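PDB 6ITX: fiber protein from Duck adenovirus 1, which attaches the virus to its host cell, the C-terminal head domain in this structure being the part that probably binds the receptor. Local coordinates for residues S106-F111 / Q140-A145; V164-S169 / P173-S178; K218-L223 / N245-P250. All coordinates share one frame; numbering follows the deposited sequence.

Contact 1 (S106-F111 / Q140-A145)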
loop_
_atom_site.group_PDB
_atom_site.type_symbol
_atom_site.label_atom_id
_atom_site.label_comp_id
_atom_site.label_asym_id
_atom_site.label_seq_id
_atom_site.Cartn_x
_atom_site.Cartn_y
_atom_site.Cartn_z
ATOM N N SER A 106 0.667 -7.519 -28.205
ATOM C CA SER A 106 1.277 -8.812 -28.487
ATOM C C SER A 106 0.345 -9.978 -28.161
ATOM O O SER A 106 0.808 -11.101 -27.947
ATOM C CB SER A 106 2.591 -8.916 -27.711
ATOM O OG SER A 106 2.897 -10.244 -27.307
ATOM N N GLY A 107 -0.966 -9.743 -28.119
ATOM C CA GLY A 107 -1.910 -10.818 -27.887
ATOM C C GLY A 107 -2.071 -11.135 -26.415
ATOM O O GLY A 107 -1.548 -10.455 -25.529
ATOM N N TYR A 108 -2.812 -12.211 -26.159
ATOM C CA TYR A 108 -3.150 -12.655 -24.808
ATOM C C TYR A 108 -2.621 -14.079 -24.648
ATOM O O TYR A 108 -3.321 -15.063 -24.909
ATOM C CB TYR A 108 -4.689 -12.556 -24.566
ATOM C CG TYR A 108 -5.228 -11.164 -24.837
ATOM C CD1 TYR A 108 -5.583 -10.779 -26.126
ATOM C CD2 TYR A 108 -5.335 -10.221 -23.817
ATOM C CE1 TYR A 108 -6.046 -9.506 -26.391
ATOM C CE2 TYR A 108 -5.809 -8.936 -24.077
ATOM C CZ TYR A 108 -6.156 -8.591 -25.373
ATOM O OH TYR A 108 -6.618 -7.328 -25.666
ATOM N N GLU A 109 -1.368 -14.185 -24.204
ATOM C CA GLU A 109 -0.671 -15.465 -24.113
ATOM C C GLU A 109 -0.224 -15.797 -22.685
ATOM O O GLU A 109 0.632 -16.675 -22.485
ATOM C CB GLU A 109 0.521 -15.460 -25.076
ATOM C CG GLU A 109 0.104 -15.488 -26.545
ATOM C CD GLU A 109 1.010 -14.659 -27.439
ATOM O OE1 GLU A 109 2.063 -14.141 -26.969
ATOM O OE2 GLU A 109 0.657 -14.529 -28.634
ATOM N N ILE A 110 -0.791 -15.114 -21.689
ATOM C CA ILE A 110 -0.476 -15.321 -20.280
ATOM C C ILE A 110 -1.603 -16.144 -19.681
ATOM O O ILE A 110 -2.779 -15.854 -19.933
ATOM C CB ILE A 110 -0.313 -13.973 -19.561
ATOM C CG1 ILE A 110 0.759 -13.151 -20.277
ATOM C CG2 ILE A 110 0.026 -14.166 -18.102
ATOM C CD1 ILE A 110 2.094 -13.829 -20.311
ATOM N N PHE A 111 -1.258 -17.190 -18.918
ATOM C CA PHE A 111 -2.245 -18.167 -18.463
ATOM C C PHE A 111 -2.744 -17.818 -17.069
ATOM O O PHE A 111 -1.946 -17.672 -16.144
ATOM C CB PHE A 111 -1.660 -19.576 -18.462
ATOM C CG PHE A 111 -2.680 -20.669 -18.214
ATOM C CD1 PHE A 111 -3.017 -21.050 -16.917
ATOM C CD2 PHE A 111 -3.276 -21.339 -19.271
ATOM C CE1 PHE A 111 -3.963 -22.065 -16.684
ATOM C CE2 PHE A 111 -4.215 -22.357 -19.048
ATOM C CZ PHE A 111 -4.556 -22.721 -17.763
ATOM N N GLN A 140 -0.086 -5.104 -14.020
ATOM C CA GLN A 140 -1.139 -4.561 -14.868
ATOM C C GLN A 140 -1.601 -5.672 -15.792
ATOM O O GLN A 140 -0.775 -6.271 -16.489
ATOM C CB GLN A 140 -0.642 -3.358 -15.679
ATOM C CG GLN A 140 -1.694 -2.757 -16.583
ATOM C CD GLN A 140 -1.295 -1.406 -17.165
ATOM O OE1 GLN A 140 -0.154 -1.188 -17.553
ATOM N NE2 GLN A 140 -2.248 -0.503 -17.231
ATOM N N ILE A 141 -2.912 -5.950 -15.787
ATOM C CA ILE A 141 -3.498 -7.066 -16.526
ATOM C C ILE A 141 -4.563 -6.535 -17.472
ATOM O O ILE A 141 -5.373 -5.685 -17.084
ATOM C CB ILE A 141 -4.104 -8.118 -15.574
ATOM C CG1 ILE A 141 -3.018 -8.670 -14.655
ATOM C CG2 ILE A 141 -4.799 -9.264 -16.365
ATOM C CD1 ILE A 141 -1.960 -9.405 -15.435
ATOM N N LYS A 142 -4.567 -7.038 -18.712
ATOM C CA LYS A 142 -5.608 -6.727 -19.686
ATOM C C LYS A 142 -6.224 -8.021 -20.189
ATOM O O LYS A 142 -5.497 -8.960 -20.522
ATOM C CB LYS A 142 -5.053 -5.938 -20.862
ATOM C CG LYS A 142 -6.123 -5.501 -21.828
ATOM C CD LYS A 142 -5.552 -4.525 -22.824
ATOM C CE LYS A 142 -6.429 -4.398 -24.056
ATOM N NZ LYS A 142 -5.750 -3.450 -25.008
ATOM N N ALA A 143 -7.553 -8.065 -20.268
ATOM C CA ALA A 143 -8.223 -9.291 -20.676
ATOM C C ALA A 143 -9.383 -9.007 -21.632
ATOM O O ALA A 143 -9.954 -7.912 -21.660
ATOM C CB ALA A 143 -8.728 -10.061 -19.457
ATOM N N THR A 144 -9.728 -10.024 -22.427
ATOM C CA THR A 144 -10.895 -9.979 -23.297
ATOM C C THR A 144 -11.790 -11.179 -23.028
ATOM O O THR A 144 -11.322 -12.260 -22.662
ATOM C CB THR A 144 -10.511 -9.963 -24.791
ATOM O OG1 THR A 144 -9.807 -11.165 -25.126
ATOM C CG2 THR A 144 -9.652 -8.760 -25.126
ATOM N N ALA A 145 -13.091 -10.985 -23.227
ATOM C CA ALA A 145 -14.018 -12.101 -23.053
ATOM C C ALA A 145 -13.737 -13.207 -24.060
ATOM O O ALA A 145 -13.918 -14.398 -23.749
ATOM C CB ALA A 145 -15.461 -11.617 -23.175
#
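The ring of Tyr-108 lies against residues 142-144 of strand 134-144 and buries most of the surface on its side of the contact. Its chi1 of -55° sets CG beside the backbone N and anti to the carbonyl carbon, turning the ring toward the strand; it crosses the Thr-144 side chain at about a right angle. Thr-144 OG1 stands over one face, 4.2 Å above the ring plane, while its methyl CG2 reaches the phenol end, 3.5 Å from Tyr-108 CZ. At the ring edge, near its plane, Lys-142 O lies 3.5 Å from Tyr-108 CD2. Strand 118-131 pairs antiparallel with both 110-114 and 134-144; Tyr-108, in the loop just before strand 110-114, reaches over this middle strand, touching Ala-123. A classic beta bulge at Glu-109 and Ile-110, both facing Val-122, marks where residues 106-111 enter the sheet. The Lys-142 side is the more open one: the extended chain slants past the phenol end, CE 3.3 Å from Tyr-108 OH, with no hydrogen bond between the side chains, and both residues remain partly exposed. Thr-144 is buried, and its OG1 forms a weak hydrogen bond with Tyr-147 N, whose ring also meets Tyr-108.

Contact 2 (V164-S169 / P173-S178)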
loop_
_atom_site.group_PDB
_atom_site.type_symbol
_atom_site.label_atom_id
_atom_site.label_comp_id
_atom_site.label_asym_id
_atom_site.label_seq_id
_atom_site.Cartn_x
_atom_site.Cartn_y
_atom_site.Cartn_z
ATOM N N VAL A 164 0.694 -16.635 -11.639
ATOM C CA VAL A 164 1.953 -16.818 -10.947
ATOM C C VAL A 164 2.978 -15.935 -11.620
ATOM O O VAL A 164 3.000 -15.822 -12.852
ATOM C CB VAL A 164 2.401 -18.297 -10.935
ATOM C CG1 VAL A 164 3.694 -18.462 -10.160
ATOM C CG2 VAL A 164 1.288 -19.186 -10.337
ATOM N N LEU A 165 3.788 -15.271 -10.804
ATOM C CA LEU A 165 4.964 -14.548 -11.259
ATOM C C LEU A 165 6.165 -15.405 -10.932
ATOM O O LEU A 165 6.372 -15.748 -9.768
ATOM C CB LEU A 165 5.107 -13.193 -10.567
ATOM C CG LEU A 165 3.925 -12.241 -10.579
ATOM C CD1 LEU A 165 4.443 -10.831 -10.339
ATOM C CD2 LEU A 165 3.118 -12.350 -11.890
ATOM N N CYS A 166 6.967 -15.730 -11.940
ATOM C CA CYS A 166 8.183 -16.516 -11.752
ATOM C C CYS A 166 9.368 -15.728 -12.286
ATOM O O CYS A 166 9.847 -15.984 -13.400
ATOM C CB CYS A 166 8.081 -17.877 -12.435
ATOM S SG CYS A 166 9.377 -18.988 -11.881
ATOM N N PRO A 167 9.874 -14.768 -11.519
ATOM C CA PRO A 167 11.043 -13.999 -11.985
ATOM C C PRO A 167 12.279 -14.852 -12.221
ATOM O O PRO A 167 13.202 -14.403 -12.910
ATOM C CB PRO A 167 11.270 -12.973 -10.859
ATOM C CG PRO A 167 10.502 -13.473 -9.694
ATOM C CD PRO A 167 9.385 -14.329 -10.203
ATOM N N PHE A 168 12.322 -16.070 -11.678
ATOM C CA PHE A 168 13.430 -16.999 -11.870
ATOM C C PHE A 168 13.044 -18.144 -12.806
ATOM O O PHE A 168 13.571 -19.255 -12.697
ATOM C CB PHE A 168 13.906 -17.541 -10.520
ATOM C CG PHE A 168 12.812 -18.186 -9.719
ATOM C CD1 PHE A 168 12.522 -19.537 -9.877
ATOM C CD2 PHE A 168 12.052 -17.439 -8.830
ATOM C CE1 PHE A 168 11.510 -20.131 -9.158
ATOM C CE2 PHE A 168 11.036 -18.028 -8.101
ATOM C CZ PHE A 168 10.768 -19.376 -8.264
ATOM N N SER A 169 12.113 -17.889 -13.727
ATOM C CA SER A 169 11.673 -18.918 -14.661
ATOM C C SER A 169 12.787 -19.422 -15.575
ATOM O O SER A 169 12.612 -20.471 -16.206
ATOM C CB SER A 169 10.528 -18.396 -15.525
ATOM O OG SER A 169 10.958 -17.341 -16.375
ATOM N N PRO A 173 12.011 -23.287 -15.122
ATOM C CA PRO A 173 10.897 -23.143 -16.075
ATOM C C PRO A 173 9.590 -23.765 -15.624
ATOM O O PRO A 173 8.533 -23.281 -16.033
ATOM C CB PRO A 173 11.420 -23.848 -17.333
ATOM C CG PRO A 173 12.894 -23.911 -17.176
ATOM C CD PRO A 173 13.174 -23.963 -15.718
ATOM N N THR A 174 9.601 -24.838 -14.835
ATOM C CA THR A 174 8.327 -25.496 -14.556
ATOM C C THR A 174 7.475 -24.727 -13.560
ATOM O O THR A 174 6.295 -25.053 -13.393
ATOM C CB THR A 174 8.530 -26.930 -14.044
ATOM O OG1 THR A 174 9.301 -26.922 -12.835
ATOM C CG2 THR A 174 9.207 -27.781 -15.105
ATOM N N ALA A 175 8.039 -23.724 -12.899
ATOM C CA ALA A 175 7.256 -22.890 -12.010
ATOM C C ALA A 175 6.571 -21.753 -12.747
ATOM O O ALA A 175 5.651 -21.147 -12.195
ATOM C CB ALA A 175 8.139 -22.332 -10.891
ATOM N N ASN A 176 6.983 -21.464 -13.981
ATOM C CA ASN A 176 6.371 -20.409 -14.776
ATOM C C ASN A 176 4.979 -20.833 -15.220
ATOM O O ASN A 176 4.695 -20.895 -16.424
ATOM C CB ASN A 176 7.246 -20.070 -15.977
ATOM C CG ASN A 176 7.010 -18.674 -16.482
ATOM O OD1 ASN A 176 6.166 -17.962 -15.955
ATOM N ND2 ASN A 176 7.773 -18.259 -17.488
ATOM N N LEU A 177 4.104 -21.120 -14.247
ATOM C CA LEU A 177 2.775 -21.640 -14.557
ATOM C C LEU A 177 1.966 -20.703 -15.439
ATOM O O LEU A 177 1.104 -21.167 -16.189
ATOM C CB LEU A 177 1.997 -21.918 -13.278
ATOM C CG LEU A 177 2.176 -23.271 -12.592
ATOM C CD1 LEU A 177 3.596 -23.785 -12.707
ATOM C CD2 LEU A 177 1.762 -23.138 -11.140
ATOM N N SER A 178 2.197 -19.395 -15.362
ATOM C CA SER A 178 1.409 -18.479 -16.181
ATOM C C SER A 178 2.045 -18.222 -17.534
ATOM O O SER A 178 1.426 -17.570 -18.380
ATOM C CB SER A 178 1.188 -17.153 -15.445
ATOM O OG SER A 178 0.367 -17.341 -14.296
#
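Ser-178 OG is gripped from two directions: it accepts a hydrogen bond from Val-164 N at 2.8 Å, nearly straight at 173°, and is also hydrogen-bonded to Phe-111 O, a carbonyl that can only accept. One buried hydroxyl therefore ties the end of strand 160-165 to strand 110-114. Beyond it the chain leaves the sheet through a type I beta turn, Cys-166 to Ser-169, and comes back as a 3-10 segment, 173-175, followed by an inverse gamma turn centred on Asn-176. The returning chain runs close alongside the departing one. Val-164 CG2 meets Leu-177 CD2 at 4.1 Å, the two side chains slanting past each other. Further along, Cys-166 SG is swung anti to its backbone N (chi1 -166°), which sets it 3.7 Å from Ala-175 CB and over one face of the Phe-168 ring, offset toward the rim. Toward the turn the contact is more polar. Asn-176 lays its amide beside Ser-169, ND2 coming 3.4 Å from Ser-169 CB, yet it is to Trp-180 O that ND2 is hydrogen-bonded. Where the chain doubles back, Ser-169 O lies 3.2 Å from Pro-173 CA in a CA-H...O contact; proline has no N-H to offer it. Val-253 of strand 241-253 touches both Ala-175 and Leu-177. With a single conventional hydrogen bond across the two segments, the fold of this excursion probably rests on apolar contact, on the bonds within its turns, and on bonds to Phe-111 and Trp-180.

Contact 3 (K218-L223 / N245-P250); sequences KEETEL and NLYVCP
Tyr-247, Leu-223 and Glu-220 give up the most surface here, and the glutamate meets the ring face. Glu-220 sets its methylene carbons flat over one face of Tyr-247: CG stands 3.8 Å from the ring centroid, 13° off the ring normal, a CH-pi contact, and CB is 3.7 Å from Tyr-247 CG. A bend in the chain at chi2 (-82°) then folds the carboxylate along the ring, the two planes 21° apart and stacked. Tyr-247 belongs to strand 241-253, which pairs antiparallel with strands 226-235 and 262-271 in the beta-sheet of the fibre head; residues 218-223 form an irregular loop that runs alongside that strand, just ahead of strand 226-235. Tyr-226 of the latter meets the Tyr-247 ring edge-to-face. Leu-223 continues the cover one step further, its CD1 methyl 3.8 Å from Cys-249 CB and 4.5 Å from Tyr-247 CB, so the leucine packs mainly on Cys-249 and only grazes Tyr-247; both side chains leave the same side of the strand. All four touching residues are buried, and no hydrogen bond crosses between the segments. Near the carboxylate of Glu-220, Arg-160 offers a long, weak ion pair to OE2 and makes a salt bridge with Glu-219.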
loop_
_atom_site.group_PDB
_atom_site.type_symbol
_atom_site.label_atom_id
_atom_site.label_comp_id
_atom_site.label_asym_id
_atom_site.label_seq_id
_atom_site.Cartn_x
_atom_site.Cartn_y
_atom_site.Cartn_z
ATOM N N LYS A 218 -6.310 -20.981 -6.649
ATOM C CA LYS A 218 -6.548 -20.996 -5.208
ATOM C C LYS A 218 -7.326 -19.736 -4.847
ATOM O O LYS A 218 -6.860 -18.628 -5.124
ATOM C CB LYS A 218 -5.230 -21.060 -4.420
ATOM C CG LYS A 218 -4.476 -22.404 -4.515
ATOM C CD LYS A 218 -5.109 -23.499 -3.666
ATOM C CE LYS A 218 -4.224 -24.741 -3.596
ATOM N NZ LYS A 218 -4.401 -25.523 -2.312
ATOM N N GLU A 219 -8.516 -19.908 -4.262
ATOM C CA GLU A 219 -9.275 -18.770 -3.758
ATOM C C GLU A 219 -8.491 -18.130 -2.620
ATOM O O GLU A 219 -7.745 -18.796 -1.906
ATOM C CB GLU A 219 -10.676 -19.221 -3.287
ATOM C CG GLU A 219 -11.764 -18.087 -3.221
ATOM C CD GLU A 219 -12.100 -17.462 -4.604
ATOM O OE1 GLU A 219 -11.900 -16.214 -4.766
ATOM O OE2 GLU A 219 -12.577 -18.201 -5.533
ATOM N N GLU A 220 -8.632 -16.817 -2.465
ATOM C CA GLU A 220 -7.848 -16.137 -1.437
ATOM C C GLU A 220 -8.150 -16.630 -0.017
ATOM O O GLU A 220 -7.322 -16.428 0.878
ATOM C CB GLU A 220 -8.049 -14.623 -1.528
ATOM C CG GLU A 220 -9.400 -14.146 -1.111
ATOM C CD GLU A 220 -10.411 -14.284 -2.227
ATOM O OE1 GLU A 220 -10.027 -14.784 -3.321
ATOM O OE2 GLU A 220 -11.585 -13.890 -2.011
ATOM N N THR A 221 -9.283 -17.294 0.211
ATOM C CA THR A 221 -9.544 -17.861 1.528
ATOM C C THR A 221 -8.782 -19.147 1.782
ATOM O O THR A 221 -8.890 -19.702 2.884
ATOM C CB THR A 221 -11.028 -18.153 1.743
ATOM O OG1 THR A 221 -11.567 -18.785 0.579
ATOM C CG2 THR A 221 -11.787 -16.881 2.049
ATOM N N GLU A 222 -8.042 -19.645 0.799
ATOM C CA GLU A 222 -7.267 -20.869 0.939
ATOM C C GLU A 222 -5.781 -20.580 1.011
ATOM O O GLU A 222 -4.980 -21.507 1.195
ATOM C CB GLU A 222 -7.564 -21.814 -0.229
ATOM C CG GLU A 222 -8.998 -21.737 -0.695
ATOM C CD GLU A 222 -9.468 -23.002 -1.368
ATOM O OE1 GLU A 222 -9.518 -23.022 -2.622
ATOM O OE2 GLU A 222 -9.785 -23.970 -0.639
ATOM N N LEU A 223 -5.393 -19.322 0.868
ATOM C CA LEU A 223 -3.987 -18.975 0.956
ATOM C C LEU A 223 -3.519 -19.006 2.412
ATOM O O LEU A 223 -4.278 -18.651 3.324
ATOM C CB LEU A 223 -3.761 -17.590 0.342
ATOM C CG LEU A 223 -4.191 -17.544 -1.127
ATOM C CD1 LEU A 223 -4.013 -16.164 -1.699
ATOM C CD2 LEU A 223 -3.394 -18.556 -1.941
ATOM N N ASN A 245 -9.753 -6.387 -5.963
ATOM C CA ASN A 245 -8.780 -6.678 -4.931
ATOM C C ASN A 245 -7.737 -7.644 -5.468
ATOM O O ASN A 245 -8.055 -8.580 -6.204
ATOM C CB ASN A 245 -9.477 -7.197 -3.672
ATOM C CG ASN A 245 -10.044 -6.049 -2.834
ATOM O OD1 ASN A 245 -9.293 -5.239 -2.295
ATOM N ND2 ASN A 245 -11.368 -5.955 -2.756
ATOM N N LEU A 246 -6.484 -7.354 -5.150
ATOM C CA LEU A 246 -5.356 -8.199 -5.491
ATOM C C LEU A 246 -4.865 -8.821 -4.198
ATOM O O LEU A 246 -4.706 -8.114 -3.200
ATOM C CB LEU A 246 -4.243 -7.386 -6.164
ATOM C CG LEU A 246 -2.840 -8.004 -6.226
ATOM C CD1 LEU A 246 -2.819 -9.269 -7.075
ATOM C CD2 LEU A 246 -1.884 -7.014 -6.778
ATOM N N TYR A 247 -4.664 -10.135 -4.201
ATOM C CA TYR A 247 -4.201 -10.857 -3.021
ATOM C C TYR A 247 -2.860 -11.481 -3.364
ATOM O O TYR A 247 -2.779 -12.314 -4.275
ATOM C CB TYR A 247 -5.203 -11.929 -2.572
ATOM C CG TYR A 247 -6.565 -11.368 -2.263
ATOM C CD1 TYR A 247 -7.419 -11.018 -3.286
ATOM C CD2 TYR A 247 -6.996 -11.174 -0.944
ATOM C CE1 TYR A 247 -8.649 -10.491 -3.037
ATOM C CE2 TYR A 247 -8.243 -10.644 -0.680
ATOM C CZ TYR A 247 -9.065 -10.294 -1.748
ATOM O OH TYR A 247 -10.326 -9.766 -1.574
ATOM N N VAL A 248 -1.812 -11.064 -2.658
ATOM C CA VAL A 248 -0.464 -11.533 -2.934
ATOM C C VAL A 248 -0.092 -12.554 -1.879
ATOM O O VAL A 248 -0.295 -12.333 -0.678
ATOM C CB VAL A 248 0.548 -10.381 -2.954
ATOM C CG1 VAL A 248 1.933 -10.926 -3.187
ATOM C CG2 VAL A 248 0.169 -9.353 -3.990
ATOM N N CYS A 249 0.449 -13.657 -2.324
ATOM C CA CYS A 249 0.876 -14.724 -1.452
ATOM C C CYS A 249 1.933 -15.515 -2.200
ATOM O O CYS A 249 1.666 -16.007 -3.311
ATOM C CB CYS A 249 -0.283 -15.635 -1.067
ATOM S SG CYS A 249 0.316 -17.007 -0.088
ATOM N N PRO A 250 3.138 -15.637 -1.652
ATOM C CA PRO A 250 4.160 -16.443 -2.320
ATOM C C PRO A 250 3.722 -17.896 -2.461
ATOM O O PRO A 250 2.846 -18.390 -1.747
ATOM C CB PRO A 250 5.375 -16.288 -1.402
ATOM C CG PRO A 250 5.198 -14.908 -0.857
ATOM C CD PRO A 250 3.716 -14.830 -0.569
#

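All three contacts reach the same mixed beta-sheet of the head domain. Contacts 2 and 3 are buried, whereas contact 1 is partly exposed at its tyrosine and lysine; near it Gln-140 is hydrogen-bonded to Ser-202 of a second subunit. Contacts 1 and 2 touch through a probable hydrogen bond, Phe-111 N to Ser-178 O (2.8 Å). Contact 3 stands about 8 Å from either at the nearest atoms, although its strand 241-253 also packs on residues of contact 2. A tyrosine ring carries contacts 1 and 3, by phenol end, edge and one face in the first, by a face in the second, without crossing hydrogen bonds; contact 2 adds a buried serine hydroxyl to apolar side chains.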